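Local structure of Iron(III) ABC transporter, periplasmic iron-compound-binding protein (Vibrio cholerae, 3TEF) at residues A32-F36 with W121-G125; K214-D220 with H251-V257. The protein probably binds ferric catecholate siderophores in the periplasm and hands them to an ABC transporter for iron uptake. One frame throughout, in Å; residues are numbered along the deposited sequence.

Contact 1: residues A32-F36 with W121-G125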
loop_
_atom_site.group_PDB
_atom_site.type_symbol
_atom_site.label_atom_id
_atom_site.label_comp_id
_atom_site.label_asym_id
_atom_site.label_seq_id
_atom_site.Cartn_x
_atom_site.Cartn_y
_atom_site.Cartn_z
ATOM N N ALA A 32 -0.441 8.166 6.017
ATOM C CA ALA A 32 -0.773 7.915 7.416
ATOM C C ALA A 32 -0.342 9.082 8.302
ATOM O O ALA A 32 -1.072 9.506 9.202
ATOM C CB ALA A 32 -0.150 6.591 7.895
ATOM N N ILE A 33 0.827 9.636 8.015
ATOM C CA ILE A 33 1.351 10.747 8.808
ATOM C C ILE A 33 0.443 11.982 8.698
ATOM O O ILE A 33 0.020 12.547 9.705
ATOM C CB ILE A 33 2.825 11.050 8.453
ATOM C CG1 ILE A 33 3.727 9.982 9.094
ATOM C CG2 ILE A 33 3.217 12.437 8.918
ATOM C CD1 ILE A 33 5.173 10.004 8.633
ATOM N N ASP A 34 0.110 12.370 7.480
ATOM C CA ASP A 34 -0.813 13.479 7.299
ATOM C C ASP A 34 -2.189 13.192 7.917
ATOM O O ASP A 34 -2.773 14.061 8.559
ATOM C CB ASP A 34 -0.938 13.840 5.823
ATOM C CG ASP A 34 -1.922 14.961 5.592
ATOM O OD1 ASP A 34 -1.543 16.128 5.795
ATOM O OD2 ASP A 34 -3.070 14.658 5.224
ATOM N N SER A 35 -2.698 11.976 7.724
ATOM C CA SER A 35 -4.020 11.596 8.222
ATOM C C SER A 35 -4.145 11.750 9.739
ATOM O O SER A 35 -5.222 12.099 10.254
ATOM C CB SER A 35 -4.367 10.161 7.818
ATOM O OG SER A 35 -4.491 10.045 6.413
ATOM N N PHE A 36 -3.054 11.479 10.445
ATOM C CA PHE A 36 -3.034 11.576 11.904
ATOM C C PHE A 36 -2.638 12.978 12.385
ATOM O O PHE A 36 -2.449 13.207 13.578
ATOM C CB PHE A 36 -2.151 10.478 12.526
ATOM C CG PHE A 36 -2.800 9.116 12.533
ATOM C CD1 PHE A 36 -4.035 8.930 13.144
ATOM C CD2 PHE A 36 -2.184 8.028 11.937
ATOM C CE1 PHE A 36 -4.639 7.685 13.147
ATOM C CE2 PHE A 36 -2.782 6.785 11.928
ATOM C CZ PHE A 36 -4.008 6.609 12.541
ATOM N N TRP A 121 0.563 1.754 12.173
ATOM C CA TRP A 121 -0.154 2.893 12.741
ATOM C C TRP A 121 0.144 3.019 14.238
ATOM O O TRP A 121 0.345 4.119 14.746
ATOM C CB TRP A 121 -1.668 2.803 12.500
ATOM C CG TRP A 121 -2.093 2.729 11.052
ATOM C CD1 TRP A 121 -1.291 2.812 9.938
ATOM C CD2 TRP A 121 -3.428 2.545 10.575
ATOM N NE1 TRP A 121 -2.059 2.689 8.800
ATOM C CE2 TRP A 121 -3.376 2.517 9.166
ATOM C CE3 TRP A 121 -4.671 2.393 11.208
ATOM C CZ2 TRP A 121 -4.516 2.347 8.377
ATOM C CZ3 TRP A 121 -5.809 2.220 10.424
ATOM C CH2 TRP A 121 -5.723 2.195 9.028
ATOM N N ARG A 122 0.199 1.891 14.940
ATOM C CA ARG A 122 0.546 1.929 16.359
ATOM C C ARG A 122 1.939 2.505 16.581
ATOM O O ARG A 122 2.164 3.239 17.546
ATOM C CB ARG A 122 0.374 0.558 17.023
ATOM C CG ARG A 122 -1.097 0.234 17.308
ATOM C CD ARG A 122 -1.309 -1.122 17.997
ATOM N NE ARG A 122 -2.734 -1.287 18.271
ATOM C CZ ARG A 122 -3.509 -2.220 17.729
ATOM N NH1 ARG A 122 -2.997 -3.106 16.889
ATOM N NH2 ARG A 122 -4.800 -2.264 18.034
ATOM N N ASN A 123 2.865 2.205 15.672
ATOM C CA ASN A 123 4.199 2.797 15.738
ATOM C C ASN A 123 4.156 4.322 15.657
ATOM O O ASN A 123 4.822 5.010 16.435
ATOM C CB ASN A 123 5.109 2.238 14.638
ATOM C CG ASN A 123 5.609 0.841 14.950
ATOM O OD1 ASN A 123 5.468 0.355 16.069
ATOM N ND2 ASN A 123 6.206 0.191 13.957
ATOM N N LEU A 124 3.387 4.846 14.706
ATOM C CA LEU A 124 3.139 6.281 14.632
ATOM C C LEU A 124 2.514 6.807 15.929
ATOM O O LEU A 124 2.923 7.848 16.448
ATOM C CB LEU A 124 2.232 6.622 13.441
ATOM C CG LEU A 124 2.784 6.283 12.060
ATOM C CD1 LEU A 124 1.852 6.871 10.992
ATOM C CD2 LEU A 124 4.179 6.869 11.923
ATOM N N GLY A 125 1.524 6.093 16.452
ATOM C CA GLY A 125 0.890 6.511 17.693
ATOM C C GLY A 125 1.893 6.694 18.821
ATOM O O GLY A 125 1.814 7.665 19.586
#
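Leu124 meets Ala32, Ile33 and Phe36 through one methyl, CD1. The closest approach is Ala32 CB to Leu124 CD1 at 3.7 Å; Ile33 CG1 follows at 4.1 Å from Leu124 CD1, the two side chains crossing at about a right angle. On the Phe36 ring the same methyl lies at the edge, near the ring plane, with CD2 of Phe36 4.3 Å from CD1 of Leu124. A T-shaped pair adds to this: the edge of Phe36 is directed at the face of the Trp121 five-membered ring, with centroids 5.9 Å apart and planes at 73°. Phe36 can reach across because its CG stands anti to its own carbonyl carbon (chi1 -76°), and CE2 comes within 4.2 Å of Trp121 CB. Behind this shell, Trp121 NE1 is satisfied by Ser265 O, which would help fix the indole's rotation, and Val134 and Val267 touch both the Phe36 and the Trp121 side chains. Phe36, the first residue to leave helical geometry, keeps a 3.1 Å bond from its N to Ala32 O. With no hydrogen bond across it, this apolar helix-helix packing joins the C-terminal end of helix 27-35 to helix 113-128, probably within the N-terminal lobe, whose core is the parallel sheet that includes strand 22-25.

Contact 2: residues K214-D220 with H251-V257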
loop_
_atom_site.group_PDB
_atom_site.type_symbol
_atom_site.label_atom_id
_atom_site.label_comp_id
_atom_site.label_asym_id
_atom_site.label_seq_id
_atom_site.Cartn_x
_atom_site.Cartn_y
_atom_site.Cartn_z
ATOM N N LYS A 214 -13.747 -16.720 -10.153
ATOM C CA LYS A 214 -15.091 -16.243 -9.839
ATOM C C LYS A 214 -15.084 -14.734 -9.629
ATOM O O LYS A 214 -16.055 -14.033 -9.937
ATOM C CB LYS A 214 -15.629 -16.941 -8.588
ATOM C CG LYS A 214 -16.740 -17.952 -8.853
ATOM C CD LYS A 214 -16.189 -19.345 -9.138
ATOM C CE LYS A 214 -15.537 -19.440 -10.513
ATOM N NZ LYS A 214 -14.772 -20.717 -10.678
ATOM N N THR A 215 -13.976 -14.239 -9.093
ATOM C CA THR A 215 -13.785 -12.810 -8.893
ATOM C C THR A 215 -12.428 -12.430 -9.453
ATOM O O THR A 215 -11.434 -13.136 -9.238
ATOM C CB THR A 215 -13.824 -12.443 -7.404
ATOM O OG1 THR A 215 -15.141 -12.682 -6.890
ATOM C CG2 THR A 215 -13.465 -10.977 -7.199
ATOM N N LEU A 216 -12.388 -11.310 -10.164
ATOM C CA LEU A 216 -11.154 -10.863 -10.796
ATOM C C LEU A 216 -10.834 -9.443 -10.328
ATOM O O LEU A 216 -11.596 -8.507 -10.579
ATOM C CB LEU A 216 -11.311 -10.928 -12.315
ATOM C CG LEU A 216 -10.129 -10.654 -13.244
ATOM C CD1 LEU A 216 -8.915 -11.510 -12.892
ATOM C CD2 LEU A 216 -10.557 -10.896 -14.682
ATOM N N LEU A 217 -9.711 -9.295 -9.629
ATOM C CA LEU A 217 -9.298 -7.997 -9.107
ATOM C C LEU A 217 -8.123 -7.496 -9.939
ATOM O O LEU A 217 -7.091 -8.155 -10.027
ATOM C CB LEU A 217 -8.869 -8.124 -7.652
ATOM C CG LEU A 217 -9.895 -8.848 -6.779
ATOM C CD1 LEU A 217 -9.362 -9.149 -5.386
ATOM C CD2 LEU A 217 -11.164 -8.018 -6.701
ATOM N N VAL A 218 -8.287 -6.329 -10.544
ATOM C CA VAL A 218 -7.315 -5.849 -11.510
ATOM C C VAL A 218 -6.644 -4.582 -11.008
ATOM O O VAL A 218 -7.314 -3.644 -10.578
ATOM C CB VAL A 218 -8.005 -5.548 -12.854
ATOM C CG1 VAL A 218 -7.009 -4.977 -13.859
ATOM C CG2 VAL A 218 -8.678 -6.807 -13.390
ATOM N N VAL A 219 -5.313 -4.564 -11.083
ATOM C CA VAL A 219 -4.513 -3.397 -10.714
ATOM C C VAL A 219 -3.837 -2.829 -11.964
ATOM O O VAL A 219 -2.977 -3.476 -12.567
ATOM C CB VAL A 219 -3.420 -3.782 -9.662
ATOM C CG1 VAL A 219 -2.562 -2.567 -9.290
ATOM C CG2 VAL A 219 -4.061 -4.398 -8.403
ATOM N N ASP A 220 -4.244 -1.625 -12.355
ATOM C CA ASP A 220 -3.718 -0.975 -13.556
ATOM C C ASP A 220 -2.504 -0.142 -13.184
ATOM O O ASP A 220 -2.619 1.042 -12.886
ATOM C CB ASP A 220 -4.795 -0.090 -14.183
ATOM C CG ASP A 220 -4.346 0.554 -15.491
ATOM O OD1 ASP A 220 -3.254 0.207 -15.995
ATOM O OD2 ASP A 220 -5.101 1.396 -16.023
ATOM N N HIS A 251 -18.250 -9.404 -11.551
ATOM C CA HIS A 251 -17.312 -9.359 -10.439
ATOM C C HIS A 251 -15.872 -9.139 -10.893
ATOM O O HIS A 251 -14.951 -9.737 -10.333
ATOM C CB HIS A 251 -17.406 -10.632 -9.581
ATOM C CG HIS A 251 -18.660 -10.723 -8.769
ATOM N ND1 HIS A 251 -19.128 -11.913 -8.246
ATOM C CD2 HIS A 251 -19.548 -9.775 -8.376
ATOM C CE1 HIS A 251 -20.243 -11.695 -7.579
ATOM N NE2 HIS A 251 -20.522 -10.401 -7.641
ATOM N N ILE A 252 -15.687 -8.303 -11.908
ATOM C CA ILE A 252 -14.363 -7.763 -12.213
ATOM C C ILE A 252 -14.265 -6.409 -11.532
ATOM O O ILE A 252 -15.071 -5.510 -11.808
ATOM C CB ILE A 252 -14.119 -7.558 -13.718
ATOM C CG1 ILE A 252 -14.246 -8.873 -14.481
ATOM C CG2 ILE A 252 -12.733 -6.941 -13.948
ATOM C CD1 ILE A 252 -13.993 -8.727 -15.973
ATOM N N ALA A 253 -13.293 -6.267 -10.636
ATOM C CA ALA A 253 -13.107 -5.023 -9.901
ATOM C C ALA A 253 -11.780 -4.379 -10.280
ATOM O O ALA A 253 -10.742 -5.043 -10.266
ATOM C CB ALA A 253 -13.150 -5.283 -8.414
ATOM N N TYR A 254 -11.816 -3.093 -10.621
ATOM C CA TYR A 254 -10.591 -2.340 -10.927
ATOM C C TYR A 254 -10.122 -1.570 -9.695
ATOM O O TYR A 254 -10.615 -0.484 -9.395
ATOM C CB TYR A 254 -10.793 -1.432 -12.152
ATOM C CG TYR A 254 -11.117 -2.243 -13.387
ATOM C CD1 TYR A 254 -10.107 -2.721 -14.206
ATOM C CD2 TYR A 254 -12.434 -2.575 -13.705
ATOM C CE1 TYR A 254 -10.387 -3.489 -15.312
ATOM C CE2 TYR A 254 -12.727 -3.341 -14.818
ATOM C CZ TYR A 254 -11.697 -3.795 -15.618
ATOM O OH TYR A 254 -11.957 -4.566 -16.725
ATOM N N LEU A 255 -9.172 -2.165 -8.978
ATOM C CA LEU A 255 -8.740 -1.659 -7.681
ATOM C C LEU A 255 -8.054 -0.300 -7.797
ATOM O O LEU A 255 -7.349 -0.037 -8.770
ATOM C CB LEU A 255 -7.788 -2.654 -7.018
ATOM C CG LEU A 255 -8.285 -4.083 -6.753
ATOM C CD1 LEU A 255 -7.199 -4.876 -6.066
ATOM C CD2 LEU A 255 -9.543 -4.086 -5.905
ATOM N N ASP A 256 -8.244 0.546 -6.795
ATOM C CA ASP A 256 -7.608 1.860 -6.801
ATOM C C ASP A 256 -6.096 1.667 -6.741
ATOM O O ASP A 256 -5.562 1.121 -5.781
ATOM C CB ASP A 256 -8.077 2.692 -5.611
ATOM C CG ASP A 256 -7.533 4.108 -5.648
ATOM O OD1 ASP A 256 -8.163 4.979 -6.286
ATOM O OD2 ASP A 256 -6.471 4.353 -5.054
ATOM N N VAL A 257 -5.399 2.099 -7.778
ATOM C CA VAL A 257 -3.975 1.792 -7.863
ATOM C C VAL A 257 -3.157 2.470 -6.765
ATOM O O VAL A 257 -2.276 1.851 -6.180
ATOM C CB VAL A 257 -3.394 2.147 -9.237
ATOM C CG1 VAL A 257 -1.906 1.795 -9.276
ATOM C CG2 VAL A 257 -4.149 1.402 -10.313
HETATM O O HOH W 1 -6.862 -0.863 -11.201
#
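Leu216 and Val218 of strand 215-220 each use both backbone polar atoms to grip segment 251-257. Leu216 N donates to His251 O (3.0 Å, N-H...O 175°) and Leu216 O accepts from Ala253 N at 2.8 Å; Val218 N then donates to Ala253 O, also at 2.8 Å. The fourth bond, Leu255 N to Val218 O, is more bent, at 143° at the hydrogen. Past it a water replaces direct pairing: it donates to Val218 O and Leu255 O and accepts from Asp220 N, bridging the chains as they part.

Apolar contacts divide between the two sheet faces. On one, Val218 and Tyr254 lie side by side, Tyr254 CD1 3.8 Å from Val218 CB. Val218 CG1, anti to the backbone N, lies against Tyr254 CD1, while CG2, the branch beside that N, turns to Ile252 CG2 at 4.1 Å. Glu237 takes the Tyr254 hydroxyl, and Phe236 touches both Val218 and Tyr254. On the other face Leu217 CD2 packs on Ala253 CB at 3.8 Å, and Leu255 CD1 reaches both Leu217 CB and Val219 CG2, backed by Met277 of helix 267-279.

Thr215, Leu217 and Val219, the alternate residues, hydrogen-bond to strand 158-165, and Asp256 N-caps helix 257-262. The 21° between strand axes confirms a parallel pair; such neighbours, joined by a mainly helical connection, are consistent with the alpha/beta C-terminal lobe of this solute-binding protein family.

Contacts 1 and 2 are both mainly buried, yet they lie on opposite sides of the chain's centre, with their own centres 28 Å apart and nearest atoms about 13 Å apart. In contact 1 two helices meet through side chains alone, burying 217 Å². Contact 2 buries 590 Å² and combines backbone hydrogen bonds with apolar packing, as adjoining strands of one sheet do. Lys214 is exposed at its start, and His251 to Tyr254 are partly exposed, as Phe36 is in contact 1. They share no segment and follow each other along the chain, but helix 267-279 touches both: Val267 packs at contact 1 and Met277 at contact 2, so one helix spans the two regions.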